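Local structure of vaginolysin (Gardnerella vaginalis, 5IMY) at residues 172-177 with 195-200; 177-182 with 367-372; 390-395 with 442-447; 446-451 with 476-481. The protein probably binds cholesterol in host membranes and lyses the cells as a pore-forming toxin of the cholesterol-dependent cytolysin family. All coordinates share one frame; numbering follows the deposited sequence.

Contact 1. Residues 172-177 with 195-200; sequences ASAQSM and LKIDFD
The carbonyl oxygen Q175 O is approached by two groups: the imidazole of H203, which donates a hydrogen bond through NE2, and the F199 ring, whose CD1 lies 3.4 Å from Q175 O. The contact thus shows how an aromatic side chain can pack against a bent piece of backbone. Moving round the ring, CE1 comes 3.5 Å from S176 N, and CZ comes 3.5 Å from M177 N, so three successive residues of the turn are followed by neighbouring carbons of one phenyl group. M177 closes the far end. Its CG is anti to the backbone N (chi1 -172°), and further bends at chi2 and chi3 fold the thioether back until CE touches F199 CE2 at 3.8 Å, the two side chains crossing at about a right angle. I197 belongs to the same segment as the ring and places CG2 over the centre of one face; that methyl also meets A174 CB at 4.0 Å and so joins the ring to the start of the turn. The amide of Q175 points elsewhere, with OE1 accepting a bond from T372 N. Both segments lead into helices through side-chain N-caps, S176 OG bonding to Q179 N and D198 OD1 weakly to A201 N. The run of short helices between strands 166-173 and 208-223 probably corresponds to the first of the helical segments that, in related cholesterol-dependent cytolysins, refold into transmembrane hairpins.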
loop_
_atom_site.group_PDB
_atom_site.type_symbol
_atom_site.label_atom_id
_atom_site.label_comp_id
_atom_site.label_asym_id
_atom_site.label_seq_id
_atom_site.Cartn_x
_atom_site.Cartn_y
_atom_site.Cartn_z
ATOM N N ALA A 172 -10.317 15.219 -15.479
ATOM C CA ALA A 172 -9.725 15.445 -14.170
ATOM C C ALA A 172 -10.712 14.997 -13.106
ATOM O O ALA A 172 -11.922 15.175 -13.261
ATOM C CB ALA A 172 -9.357 16.918 -13.964
ATOM N N SER A 173 -10.187 14.412 -12.036
ATOM C CA SER A 173 -11.018 14.045 -10.900
ATOM C C SER A 173 -11.388 15.292 -10.108
ATOM O O SER A 173 -10.550 16.167 -9.873
ATOM C CB SER A 173 -10.281 13.051 -10.005
ATOM O OG SER A 173 -11.165 12.075 -9.483
ATOM N N ALA A 174 -12.652 15.380 -9.707
ATOM C CA ALA A 174 -13.122 16.517 -8.921
ATOM C C ALA A 174 -12.618 16.362 -7.491
ATOM O O ALA A 174 -13.075 15.481 -6.755
ATOM C CB ALA A 174 -14.644 16.612 -8.964
ATOM N N GLN A 175 -11.679 17.208 -7.103
ATOM C CA GLN A 175 -11.066 17.169 -5.780
ATOM C C GLN A 175 -11.123 18.509 -5.063
ATOM O O GLN A 175 -11.402 18.542 -3.862
ATOM C CB GLN A 175 -9.607 16.702 -5.902
ATOM C CG GLN A 175 -9.464 15.259 -6.367
ATOM C CD GLN A 175 -10.013 14.268 -5.357
ATOM O OE1 GLN A 175 -10.130 14.570 -4.171
ATOM N NE2 GLN A 175 -10.352 13.075 -5.829
ATOM N N SER A 176 -10.864 19.610 -5.763
ATOM C CA SER A 176 -10.972 20.934 -5.170
ATOM C C SER A 176 -11.155 21.948 -6.287
ATOM O O SER A 176 -10.665 21.757 -7.403
ATOM C CB SER A 176 -9.737 21.284 -4.333
ATOM O OG SER A 176 -8.607 21.507 -5.159
ATOM N N MET A 177 -11.868 23.029 -5.977
ATOM C CA MET A 177 -12.084 24.073 -6.970
ATOM C C MET A 177 -10.772 24.686 -7.443
ATOM O O MET A 177 -10.729 25.262 -8.534
ATOM C CB MET A 177 -12.994 25.164 -6.400
ATOM C CG MET A 177 -13.425 26.205 -7.420
ATOM S SD MET A 177 -14.333 25.497 -8.810
ATOM C CE MET A 177 -15.826 24.939 -7.993
ATOM N N LEU A 195 -22.769 22.521 -12.860
ATOM C CA LEU A 195 -22.621 21.093 -12.613
ATOM C C LEU A 195 -22.762 20.740 -11.138
ATOM O O LEU A 195 -22.601 19.568 -10.784
ATOM C CB LEU A 195 -21.261 20.597 -13.117
ATOM C CG LEU A 195 -20.749 21.105 -14.467
ATOM C CD1 LEU A 195 -19.238 21.190 -14.422
ATOM C CD2 LEU A 195 -21.193 20.208 -15.612
ATOM N N LYS A 196 -23.049 21.726 -10.284
ATOM C CA LYS A 196 -23.243 21.530 -8.850
ATOM C C LYS A 196 -22.341 20.435 -8.292
ATOM O O LYS A 196 -22.818 19.358 -7.921
ATOM C CB LYS A 196 -24.711 21.205 -8.561
ATOM C CG LYS A 196 -25.705 22.131 -9.256
ATOM C CD LYS A 196 -27.140 21.726 -8.947
ATOM C CE LYS A 196 -27.919 21.354 -10.204
ATOM N NZ LYS A 196 -28.561 22.535 -10.849
ATOM N N ILE A 197 -21.040 20.700 -8.233
ATOM C CA ILE A 197 -20.079 19.726 -7.729
ATOM C C ILE A 197 -20.181 19.661 -6.213
ATOM O O ILE A 197 -20.348 20.685 -5.540
ATOM C CB ILE A 197 -18.651 20.093 -8.173
ATOM C CG1 ILE A 197 -18.590 20.302 -9.689
ATOM C CG2 ILE A 197 -17.672 18.999 -7.758
ATOM C CD1 ILE A 197 -17.279 20.895 -10.172
ATOM N N ASP A 198 -20.078 18.451 -5.668
ATOM C CA ASP A 198 -20.095 18.223 -4.223
ATOM C C ASP A 198 -18.727 17.681 -3.824
ATOM O O ASP A 198 -18.467 16.480 -3.945
ATOM C CB ASP A 198 -21.214 17.262 -3.833
ATOM C CG ASP A 198 -21.415 17.177 -2.334
ATOM O OD1 ASP A 198 -20.605 17.769 -1.588
ATOM O OD2 ASP A 198 -22.380 16.513 -1.897
ATOM N N PHE A 199 -17.852 18.571 -3.347
ATOM C CA PHE A 199 -16.504 18.156 -2.969
ATOM C C PHE A 199 -16.509 17.392 -1.650
ATOM O O PHE A 199 -15.816 16.377 -1.513
ATOM C CB PHE A 199 -15.585 19.372 -2.873
ATOM C CG PHE A 199 -15.355 20.066 -4.187
ATOM C CD1 PHE A 199 -14.448 19.561 -5.103
ATOM C CD2 PHE A 199 -16.039 21.230 -4.499
ATOM C CE1 PHE A 199 -14.233 20.198 -6.309
ATOM C CE2 PHE A 199 -15.826 21.873 -5.703
ATOM C CZ PHE A 199 -14.921 21.356 -6.610
ATOM N N ASP A 200 -17.277 17.866 -0.664
ATOM C CA ASP A 200 -17.332 17.178 0.623
ATOM C C ASP A 200 -17.731 15.718 0.445
ATOM O O ASP A 200 -17.248 14.840 1.169
ATOM C CB ASP A 200 -18.311 17.883 1.560
ATOM C CG ASP A 200 -18.022 19.364 1.704
ATOM O OD1 ASP A 200 -17.113 19.721 2.484
ATOM O OD2 ASP A 200 -18.709 20.169 1.041
#

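Contact 2. Residues 177-182 with 367-372; sequences MNQLKA and SDYIET
Q179 and Y369 both carry CG in the crowded position between backbone N and carbonyl carbon (chi1 64° and 72°), and this choice, made on both sides, starts the glutamine across the tyrosine ring. Q179 CB sits over one face, offset toward the rim, at 3.7 Å from Y369 CD2, and makes a CH-pi contact 4.0 Å from the ring centroid. CG follows, 3.9 Å from Y369 CG. Beyond a bend at chi2 the amide continues over the phenol end, where OE1 is 3.8 Å from Y369 CZ, and the amide and ring planes are 32° apart. The amide nitrogen has its own anchor, since Q179 NE2 donates to S173 O, which fixes the rotation of the group above the ring. Beside this overlap, S367 OG packs 3.7 Å from N178 CB. Its hydroxyl is anti to the backbone N and donates to D368 O at 3.1 Å, from above that carbonyl plane, so the polar atom is satisfied within its own strand while resting against the helix. A182 CB, one helical turn on from N178, approaches S367 CB at 4.3 Å. The helix thus meets the strand through a buried patch of small and flat groups. Helix 177-184 packs on strand 363-389, which is hydrogen-bonded here to strand 62-76, through Q179, N178 and A182, while its L180 meets F188 of helix 188-191 and F199 of helix 199-203.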
loop_
_atom_site.group_PDB
_atom_site.type_symbol
_atom_site.label_atom_id
_atom_site.label_comp_id
_atom_site.label_asym_id
_atom_site.label_seq_id
_atom_site.Cartn_x
_atom_site.Cartn_y
_atom_site.Cartn_z
ATOM N N MET A 177 -11.868 23.029 -5.977
ATOM C CA MET A 177 -12.084 24.073 -6.970
ATOM C C MET A 177 -10.772 24.686 -7.443
ATOM O O MET A 177 -10.729 25.262 -8.534
ATOM C CB MET A 177 -12.994 25.164 -6.400
ATOM C CG MET A 177 -13.425 26.205 -7.420
ATOM S SD MET A 177 -14.333 25.497 -8.810
ATOM C CE MET A 177 -15.826 24.939 -7.993
ATOM N N ASN A 178 -9.702 24.567 -6.654
ATOM C CA ASN A 178 -8.424 25.160 -7.029
ATOM C C ASN A 178 -7.659 24.286 -8.019
ATOM O O ASN A 178 -7.073 24.805 -8.975
ATOM C CB ASN A 178 -7.583 25.423 -5.781
ATOM C CG ASN A 178 -7.665 26.864 -5.314
ATOM O OD1 ASN A 178 -8.494 27.641 -5.791
ATOM N ND2 ASN A 178 -6.802 27.229 -4.373
ATOM N N GLN A 179 -7.641 22.966 -7.814
ATOM C CA GLN A 179 -6.954 22.102 -8.769
ATOM C C GLN A 179 -7.699 22.046 -10.098
ATOM O O GLN A 179 -7.068 21.920 -11.154
ATOM C CB GLN A 179 -6.775 20.697 -8.190
ATOM C CG GLN A 179 -8.069 19.944 -7.927
ATOM C CD GLN A 179 -8.292 18.785 -8.883
ATOM O OE1 GLN A 179 -7.356 18.256 -9.477
ATOM N NE2 GLN A 179 -9.547 18.385 -9.031
ATOM N N LEU A 180 -9.030 22.151 -10.071
ATOM C CA LEU A 180 -9.792 22.186 -11.315
ATOM C C LEU A 180 -9.594 23.508 -12.048
ATOM O O LEU A 180 -9.545 23.536 -13.284
ATOM C CB LEU A 180 -11.275 21.943 -11.032
ATOM C CG LEU A 180 -11.630 20.552 -10.499
ATOM C CD1 LEU A 180 -13.115 20.462 -10.196
ATOM C CD2 LEU A 180 -11.222 19.463 -11.482
ATOM N N LYS A 181 -9.486 24.615 -11.309
ATOM C CA LYS A 181 -9.141 25.880 -11.947
ATOM C C LYS A 181 -7.777 25.801 -12.618
ATOM O O LYS A 181 -7.566 26.409 -13.673
ATOM C CB LYS A 181 -9.181 27.015 -10.919
ATOM C CG LYS A 181 -10.589 27.556 -10.679
ATOM C CD LYS A 181 -10.762 28.209 -9.310
ATOM C CE LYS A 181 -10.425 29.693 -9.315
ATOM N NZ LYS A 181 -8.967 29.956 -9.193
ATOM N N ALA A 182 -6.847 25.039 -12.038
ATOM C CA ALA A 182 -5.540 24.856 -12.659
ATOM C C ALA A 182 -5.622 23.964 -13.891
ATOM O O ALA A 182 -4.816 24.113 -14.816
ATOM C CB ALA A 182 -4.555 24.271 -11.648
ATOM N N SER A 367 -1.252 24.017 -8.680
ATOM C CA SER A 367 -1.891 24.219 -7.390
ATOM C C SER A 367 -1.778 22.941 -6.577
ATOM O O SER A 367 -1.934 21.841 -7.114
ATOM C CB SER A 367 -3.365 24.606 -7.551
ATOM O OG SER A 367 -4.028 24.580 -6.303
ATOM N N ASP A 368 -1.499 23.093 -5.287
ATOM C CA ASP A 368 -1.537 21.962 -4.377
ATOM C C ASP A 368 -2.979 21.647 -4.006
ATOM O O ASP A 368 -3.849 22.523 -3.999
ATOM C CB ASP A 368 -0.726 22.250 -3.112
ATOM C CG ASP A 368 0.770 22.253 -3.364
ATOM O OD1 ASP A 368 1.195 21.792 -4.445
ATOM O OD2 ASP A 368 1.520 22.707 -2.474
ATOM N N TYR A 369 -3.227 20.377 -3.701
ATOM C CA TYR A 369 -4.554 19.941 -3.300
ATOM C C TYR A 369 -4.436 18.567 -2.663
ATOM O O TYR A 369 -3.482 17.824 -2.909
ATOM C CB TYR A 369 -5.519 19.901 -4.490
ATOM C CG TYR A 369 -5.245 18.766 -5.446
ATOM C CD1 TYR A 369 -6.032 17.625 -5.445
ATOM C CD2 TYR A 369 -4.187 18.832 -6.343
ATOM C CE1 TYR A 369 -5.782 16.583 -6.315
ATOM C CE2 TYR A 369 -3.927 17.796 -7.216
ATOM C CZ TYR A 369 -4.726 16.674 -7.198
ATOM O OH TYR A 369 -4.469 15.640 -8.067
ATOM N N ILE A 370 -5.423 18.241 -1.838
ATOM C CA ILE A 370 -5.513 16.944 -1.185
ATOM C C ILE A 370 -6.470 16.085 -1.997
ATOM O O ILE A 370 -7.644 16.435 -2.156
ATOM C CB ILE A 370 -5.986 17.090 0.271
ATOM C CG1 ILE A 370 -4.824 17.547 1.157
ATOM C CG2 ILE A 370 -6.579 15.783 0.808
ATOM C CD1 ILE A 370 -5.035 18.898 1.789
ATOM N N GLU A 371 -5.975 14.968 -2.522
ATOM C CA GLU A 371 -6.826 14.024 -3.229
ATOM C C GLU A 371 -7.283 12.921 -2.284
ATOM O O GLU A 371 -6.506 12.424 -1.465
ATOM C CB GLU A 371 -6.103 13.399 -4.424
ATOM C CG GLU A 371 -7.031 12.527 -5.269
ATOM C CD GLU A 371 -6.340 11.854 -6.432
ATOM O OE1 GLU A 371 -6.286 12.455 -7.526
ATOM O OE2 GLU A 371 -5.835 10.725 -6.249
ATOM N N THR A 372 -8.554 12.548 -2.405
ATOM C CA THR A 372 -9.121 11.413 -1.690
ATOM C C THR A 372 -9.373 10.281 -2.670
ATOM O O THR A 372 -9.959 10.495 -3.737
ATOM C CB THR A 372 -10.426 11.786 -0.993
ATOM O OG1 THR A 372 -10.158 12.817 -0.045
ATOM C CG2 THR A 372 -11.019 10.582 -0.270
#

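Contact 3. Residues 390-395 with 442-447; sequences YVARYY and IKLVEK
Y390 and E446 cross at about a right angle, with CG of each between its backbone N and carbonyl carbon (chi1 49° and 62°). A further bend of E446 at chi2 precedes the carboxylate, whose OE1 lies over one ring face, 3.1 Å from Y390 CG, a tight fit in which ring and carboxylate planes stand 43° apart; the phenol end is tied down by the bond from Y390 OH to W475 O. Y394 and L444 instead lie side by side and point the same way. L444 CD1 rests over the ring face, offset to the rim, 3.6 Å from Y394 CE1, and also touches A392 CB at 3.7 Å. Y395 offers an edge, CE2 meeting V445 CG2 at 4.1 Å. Alongside, V391 CG2 packs 3.8 Å from K447 CE, and R393 turns to a cation-pi contact with W455. Backbone bonds at both ends hold the segments together, K447 N to V391 O at 2.9 Å and Y395 N to K443 O at 2.8 Å, whereas between them R393 N makes a weak bond to V445 O. The pair prolongs strands 395-403 and 440-443, antiparallel neighbours in a four-stranded sheet; Y394 and A392 reach H386 of strand 363-389, and L444 reaches N474 of strand 469-475, in the other sheet of the sandwich.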
loop_
_atom_site.group_PDB
_atom_site.type_symbol
_atom_site.label_atom_id
_atom_site.label_comp_id
_atom_site.label_asym_id
_atom_site.label_seq_id
_atom_site.Cartn_x
_atom_site.Cartn_y
_atom_site.Cartn_z
ATOM N N TYR A 390 -20.625 -41.289 6.225
ATOM C CA TYR A 390 -19.185 -41.468 6.339
ATOM C C TYR A 390 -18.612 -40.268 7.076
ATOM O O TYR A 390 -19.249 -39.216 7.173
ATOM C CB TYR A 390 -18.512 -41.617 4.970
ATOM C CG TYR A 390 -18.920 -40.564 3.962
ATOM C CD1 TYR A 390 -18.464 -39.257 4.067
ATOM C CD2 TYR A 390 -19.753 -40.882 2.898
ATOM C CE1 TYR A 390 -18.832 -38.293 3.148
ATOM C CE2 TYR A 390 -20.126 -39.927 1.972
ATOM C CZ TYR A 390 -19.663 -38.634 2.101
ATOM O OH TYR A 390 -20.032 -37.677 1.182
ATOM N N VAL A 391 -17.400 -40.439 7.588
ATOM C CA VAL A 391 -16.685 -39.349 8.239
ATOM C C VAL A 391 -16.029 -38.483 7.175
ATOM O O VAL A 391 -15.544 -38.983 6.152
ATOM C CB VAL A 391 -15.646 -39.897 9.232
ATOM C CG1 VAL A 391 -14.975 -38.756 9.985
ATOM C CG2 VAL A 391 -16.298 -40.868 10.202
ATOM N N ALA A 392 -16.019 -37.175 7.410
ATOM C CA ALA A 392 -15.417 -36.225 6.491
ATOM C C ALA A 392 -14.549 -35.244 7.263
ATOM O O ALA A 392 -14.725 -35.033 8.465
ATOM C CB ALA A 392 -16.480 -35.461 5.691
ATOM N N ARG A 393 -13.600 -34.649 6.546
ATOM C CA ARG A 393 -12.765 -33.577 7.063
ATOM C C ARG A 393 -12.783 -32.433 6.059
ATOM O O ARG A 393 -13.305 -32.563 4.953
ATOM C CB ARG A 393 -11.330 -34.055 7.320
ATOM C CG ARG A 393 -11.216 -35.039 8.470
ATOM C CD ARG A 393 -9.770 -35.290 8.854
ATOM N NE ARG A 393 -9.094 -36.184 7.920
ATOM C CZ ARG A 393 -7.832 -36.582 8.049
ATOM N NH1 ARG A 393 -7.102 -36.162 9.076
ATOM N NH2 ARG A 393 -7.298 -37.399 7.151
ATOM N N TYR A 394 -12.233 -31.294 6.453
ATOM C CA TYR A 394 -12.124 -30.156 5.555
ATOM C C TYR A 394 -10.705 -29.612 5.593
ATOM O O TYR A 394 -10.038 -29.638 6.629
ATOM C CB TYR A 394 -13.129 -29.046 5.915
ATOM C CG TYR A 394 -14.568 -29.375 5.570
ATOM C CD1 TYR A 394 -15.035 -29.260 4.265
ATOM C CD2 TYR A 394 -15.463 -29.789 6.549
ATOM C CE1 TYR A 394 -16.350 -29.553 3.947
ATOM C CE2 TYR A 394 -16.778 -30.086 6.238
ATOM C CZ TYR A 394 -17.215 -29.968 4.936
ATOM O OH TYR A 394 -18.524 -30.262 4.624
ATOM N N TYR A 395 -10.241 -29.138 4.441
ATOM C CA TYR A 395 -8.942 -28.478 4.321
ATOM C C TYR A 395 -9.149 -27.221 3.483
ATOM O O TYR A 395 -9.281 -27.296 2.258
ATOM C CB TYR A 395 -7.900 -29.404 3.705
ATOM C CG TYR A 395 -7.586 -30.607 4.566
ATOM C CD1 TYR A 395 -6.660 -30.521 5.595
ATOM C CD2 TYR A 395 -8.222 -31.821 4.353
ATOM C CE1 TYR A 395 -6.370 -31.616 6.387
ATOM C CE2 TYR A 395 -7.939 -32.920 5.138
ATOM C CZ TYR A 395 -7.014 -32.813 6.154
ATOM O OH TYR A 395 -6.729 -33.905 6.940
ATOM N N ILE A 442 -10.341 -25.331 -1.084
ATOM C CA ILE A 442 -11.291 -26.187 -0.371
ATOM C C ILE A 442 -11.067 -27.635 -0.793
ATOM O O ILE A 442 -11.035 -27.947 -1.987
ATOM C CB ILE A 442 -12.755 -25.773 -0.632
ATOM C CG1 ILE A 442 -12.992 -24.314 -0.223
ATOM C CG2 ILE A 442 -13.705 -26.689 0.138
ATOM C CD1 ILE A 442 -14.361 -23.778 -0.585
ATOM N N LYS A 443 -10.924 -28.520 0.196
ATOM C CA LYS A 443 -10.801 -29.956 -0.027
ATOM C C LYS A 443 -11.579 -30.679 1.066
ATOM O O LYS A 443 -11.588 -30.235 2.218
ATOM C CB LYS A 443 -9.326 -30.394 -0.022
ATOM C CG LYS A 443 -9.067 -31.767 -0.631
ATOM C CD LYS A 443 -7.573 -32.044 -0.771
ATOM C CE LYS A 443 -7.026 -32.828 0.412
ATOM N NZ LYS A 443 -5.535 -32.807 0.467
ATOM N N LEU A 444 -12.231 -31.792 0.708
ATOM C CA LEU A 444 -13.159 -32.467 1.613
ATOM C C LEU A 444 -12.642 -33.815 2.107
ATOM O O LEU A 444 -12.453 -33.983 3.311
ATOM C CB LEU A 444 -14.524 -32.637 0.924
ATOM C CG LEU A 444 -15.612 -33.403 1.681
ATOM C CD1 LEU A 444 -15.703 -32.963 3.120
ATOM C CD2 LEU A 444 -16.959 -33.218 1.009
ATOM N N VAL A 445 -12.432 -34.784 1.215
ATOM C CA VAL A 445 -11.971 -36.135 1.553
ATOM C C VAL A 445 -12.876 -36.810 2.584
ATOM O O VAL A 445 -13.427 -36.156 3.477
ATOM C CB VAL A 445 -10.495 -36.135 2.023
ATOM C CG1 VAL A 445 -9.645 -35.209 1.157
ATOM C CG2 VAL A 445 -10.321 -35.800 3.519
ATOM N N GLU A 446 -13.028 -38.132 2.468
ATOM C CA GLU A 446 -13.908 -38.910 3.332
ATOM C C GLU A 446 -13.206 -40.189 3.766
ATOM O O GLU A 446 -12.391 -40.747 3.027
ATOM C CB GLU A 446 -15.221 -39.270 2.623
ATOM C CG GLU A 446 -15.039 -40.137 1.375
ATOM C CD GLU A 446 -16.041 -41.272 1.290
ATOM O OE1 GLU A 446 -16.505 -41.749 2.349
ATOM O OE2 GLU A 446 -16.364 -41.692 0.159
ATOM N N LYS A 447 -13.536 -40.657 4.970
ATOM C CA LYS A 447 -12.941 -41.883 5.493
ATOM C C LYS A 447 -13.544 -43.089 4.785
ATOM O O LYS A 447 -14.749 -43.345 4.894
ATOM C CB LYS A 447 -13.158 -41.984 7.001
ATOM C CG LYS A 447 -12.478 -43.201 7.641
ATOM C CD LYS A 447 -13.024 -43.512 9.033
ATOM C CE LYS A 447 -14.467 -44.010 8.992
ATOM N NZ LYS A 447 -14.578 -45.487 9.155
#

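Contact 4. Residues 446-451 with 476-481; sequences EKTGLV and GTTLWP
T478 lies across the carboxylate of E446, its CA and hydroxyl both set against the same oxygen: E446 OE1 is 3.2 Å from T478 CA, and T478 OG1 donates a weak hydrogen bond to E446 OE1, also over 3.2 Å. With OG1 anti to the backbone N (chi1 166°), T478 turns its hydroxyl to the other segment, with T478 OG1 3.6 Å from T448 OG1 and 3.5 Å from K447 O. The second carboxylate oxygen faces the backbone and the proline: E446 OE2 is 2.5 Å from T478 O and 3.3 Å from P481 CG. A single acid group, its chain bent at chi2, therefore reaches from T478 in the turn to P481 in the strand that follows, crossing both side chains at about a right angle. R456 adds a further link. Its guanidinium bonds to L479 O through NH1, its side chain packs on T448 and P481, and its backbone pairs with that of E446. G476 opens the turn with a positive phi (86°), and T477 N bonds to W480 O at 3.3 Å. Residues 446-451, EKTGLV, correspond to a variant of the start of the undecapeptide of cholesterol-dependent cytolysins, and T478-L479 to the threonine-leucine pair that recognises cholesterol in relatives, so a membrane-facing role is probable. The turn 476-479 joins antiparallel strands 469-475 and 480-485, with G476 also bonded to A389 at the end of strand 363-389, while segment 446-451 belongs to the connection between strands 440-443 and 460-464 of the four-stranded sheet.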
loop_
_atom_site.group_PDB
_atom_site.type_symbol
_atom_site.label_atom_id
_atom_site.label_comp_id
_atom_site.label_asym_id
_atom_site.label_seq_id
_atom_site.Cartn_x
_atom_site.Cartn_y
_atom_site.Cartn_z
ATOM N N GLU A 446 -13.028 -38.132 2.468
ATOM C CA GLU A 446 -13.908 -38.910 3.332
ATOM C C GLU A 446 -13.206 -40.189 3.766
ATOM O O GLU A 446 -12.391 -40.747 3.027
ATOM C CB GLU A 446 -15.221 -39.270 2.623
ATOM C CG GLU A 446 -15.039 -40.137 1.375
ATOM C CD GLU A 446 -16.041 -41.272 1.290
ATOM O OE1 GLU A 446 -16.505 -41.749 2.349
ATOM O OE2 GLU A 446 -16.364 -41.692 0.159
ATOM N N LYS A 447 -13.536 -40.657 4.970
ATOM C CA LYS A 447 -12.941 -41.883 5.493
ATOM C C LYS A 447 -13.544 -43.089 4.785
ATOM O O LYS A 447 -14.749 -43.345 4.894
ATOM C CB LYS A 447 -13.158 -41.984 7.001
ATOM C CG LYS A 447 -12.478 -43.201 7.641
ATOM C CD LYS A 447 -13.024 -43.512 9.033
ATOM C CE LYS A 447 -14.467 -44.010 8.992
ATOM N NZ LYS A 447 -14.578 -45.487 9.155
ATOM N N THR A 448 -12.702 -43.837 4.070
ATOM C CA THR A 448 -13.139 -44.983 3.288
ATOM C C THR A 448 -12.627 -46.313 3.818
ATOM O O THR A 448 -13.240 -47.347 3.535
ATOM C CB THR A 448 -12.697 -44.813 1.822
ATOM O OG1 THR A 448 -13.496 -43.801 1.200
ATOM C CG2 THR A 448 -12.822 -46.114 1.023
ATOM N N GLY A 449 -11.533 -46.315 4.574
ATOM C CA GLY A 449 -10.977 -47.546 5.096
ATOM C C GLY A 449 -10.574 -47.443 6.553
ATOM O O GLY A 449 -11.386 -47.079 7.409
ATOM N N LEU A 450 -9.318 -47.761 6.841
ATOM C CA LEU A 450 -8.799 -47.774 8.199
ATOM C C LEU A 450 -7.949 -46.534 8.455
ATOM O O LEU A 450 -7.486 -45.864 7.526
ATOM C CB LEU A 450 -7.971 -49.039 8.440
ATOM C CG LEU A 450 -8.583 -50.335 7.897
ATOM C CD1 LEU A 450 -7.613 -51.497 8.052
ATOM C CD2 LEU A 450 -9.908 -50.641 8.583
ATOM N N VAL A 451 -7.748 -46.231 9.737
ATOM C CA VAL A 451 -6.909 -45.096 10.118
ATOM C C VAL A 451 -5.453 -45.469 9.874
ATOM O O VAL A 451 -4.840 -46.182 10.674
ATOM C CB VAL A 451 -7.122 -44.647 11.578
ATOM C CG1 VAL A 451 -8.104 -43.483 11.635
ATOM C CG2 VAL A 451 -7.579 -45.792 12.483
ATOM N N GLY A 476 -24.614 -39.008 0.083
ATOM C CA GLY A 476 -24.322 -40.336 -0.416
ATOM C C GLY A 476 -23.698 -41.216 0.649
ATOM O O GLY A 476 -23.757 -40.937 1.851
ATOM N N THR A 477 -23.089 -42.304 0.190
ATOM C CA THR A 477 -22.425 -43.259 1.064
ATOM C C THR A 477 -20.944 -43.339 0.708
ATOM O O THR A 477 -20.501 -42.850 -0.334
ATOM C CB THR A 477 -23.083 -44.644 0.973
ATOM O OG1 THR A 477 -22.411 -45.556 1.851
ATOM C CG2 THR A 477 -23.037 -45.180 -0.450
ATOM N N THR A 478 -20.179 -43.975 1.600
ATOM C CA THR A 478 -18.723 -43.939 1.492
ATOM C C THR A 478 -18.234 -44.510 0.164
ATOM O O THR A 478 -17.273 -43.997 -0.419
ATOM C CB THR A 478 -18.077 -44.683 2.667
ATOM O OG1 THR A 478 -16.691 -44.916 2.384
ATOM C CG2 THR A 478 -18.766 -46.017 2.957
ATOM N N LEU A 479 -18.871 -45.571 -0.333
ATOM C CA LEU A 479 -18.442 -46.146 -1.603
ATOM C C LEU A 479 -18.921 -45.343 -2.805
ATOM O O LEU A 479 -18.298 -45.420 -3.869
ATOM C CB LEU A 479 -18.925 -47.594 -1.723
ATOM C CG LEU A 479 -18.147 -48.645 -0.919
ATOM C CD1 LEU A 479 -18.790 -50.013 -1.074
ATOM C CD2 LEU A 479 -16.680 -48.707 -1.338
ATOM N N TRP A 480 -19.998 -44.572 -2.664
ATOM C CA TRP A 480 -20.511 -43.727 -3.744
ATOM C C TRP A 480 -20.873 -42.369 -3.165
ATOM O O TRP A 480 -22.049 -42.069 -2.921
ATOM C CB TRP A 480 -21.720 -44.372 -4.425
ATOM C CG TRP A 480 -21.414 -45.683 -5.077
ATOM C CD1 TRP A 480 -20.937 -45.881 -6.340
ATOM C CD2 TRP A 480 -21.568 -46.982 -4.498
ATOM N NE1 TRP A 480 -20.782 -47.225 -6.581
ATOM C CE2 TRP A 480 -21.163 -47.921 -5.465
ATOM C CE3 TRP A 480 -22.007 -47.442 -3.252
ATOM C CZ2 TRP A 480 -21.184 -49.293 -5.228
ATOM C CZ3 TRP A 480 -22.028 -48.803 -3.018
ATOM C CH2 TRP A 480 -21.619 -49.714 -4.000
ATOM N N PRO A 481 -19.885 -41.512 -2.933
ATOM C CA PRO A 481 -20.171 -40.189 -2.381
ATOM C C PRO A 481 -20.601 -39.220 -3.471
ATOM O O PRO A 481 -20.291 -39.388 -4.652
ATOM C CB PRO A 481 -18.832 -39.771 -1.763
ATOM C CG PRO A 481 -17.784 -40.533 -2.553
ATOM C CD PRO A 481 -18.476 -41.623 -3.347
#

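In the fold
The four contacts form two pairs at distant parts of an elongated toxin. Contacts 1 and 2 share M177, and their centres are about 9 Å apart; S176 OG packs 3.5 Å from Y369 CB, making one continuous packing of turn, helix and strand. Contacts 3 and 4 share E446 and K447, with centres about 10 Å apart, and the Y390 ring bridges them, its CD2 lying 3.4 Å from T478 N. From contact 2 to contact 3 the centres are about 57 Å apart, yet strand 363-389, which carries 367-372, ends just before 390. The first pair holds part of a probable hairpin-forming segment (172-182 and 195-200) against strand 363-389; contact 4 lies within the probable cholesterol-binding loops, and contact 3 is next to it.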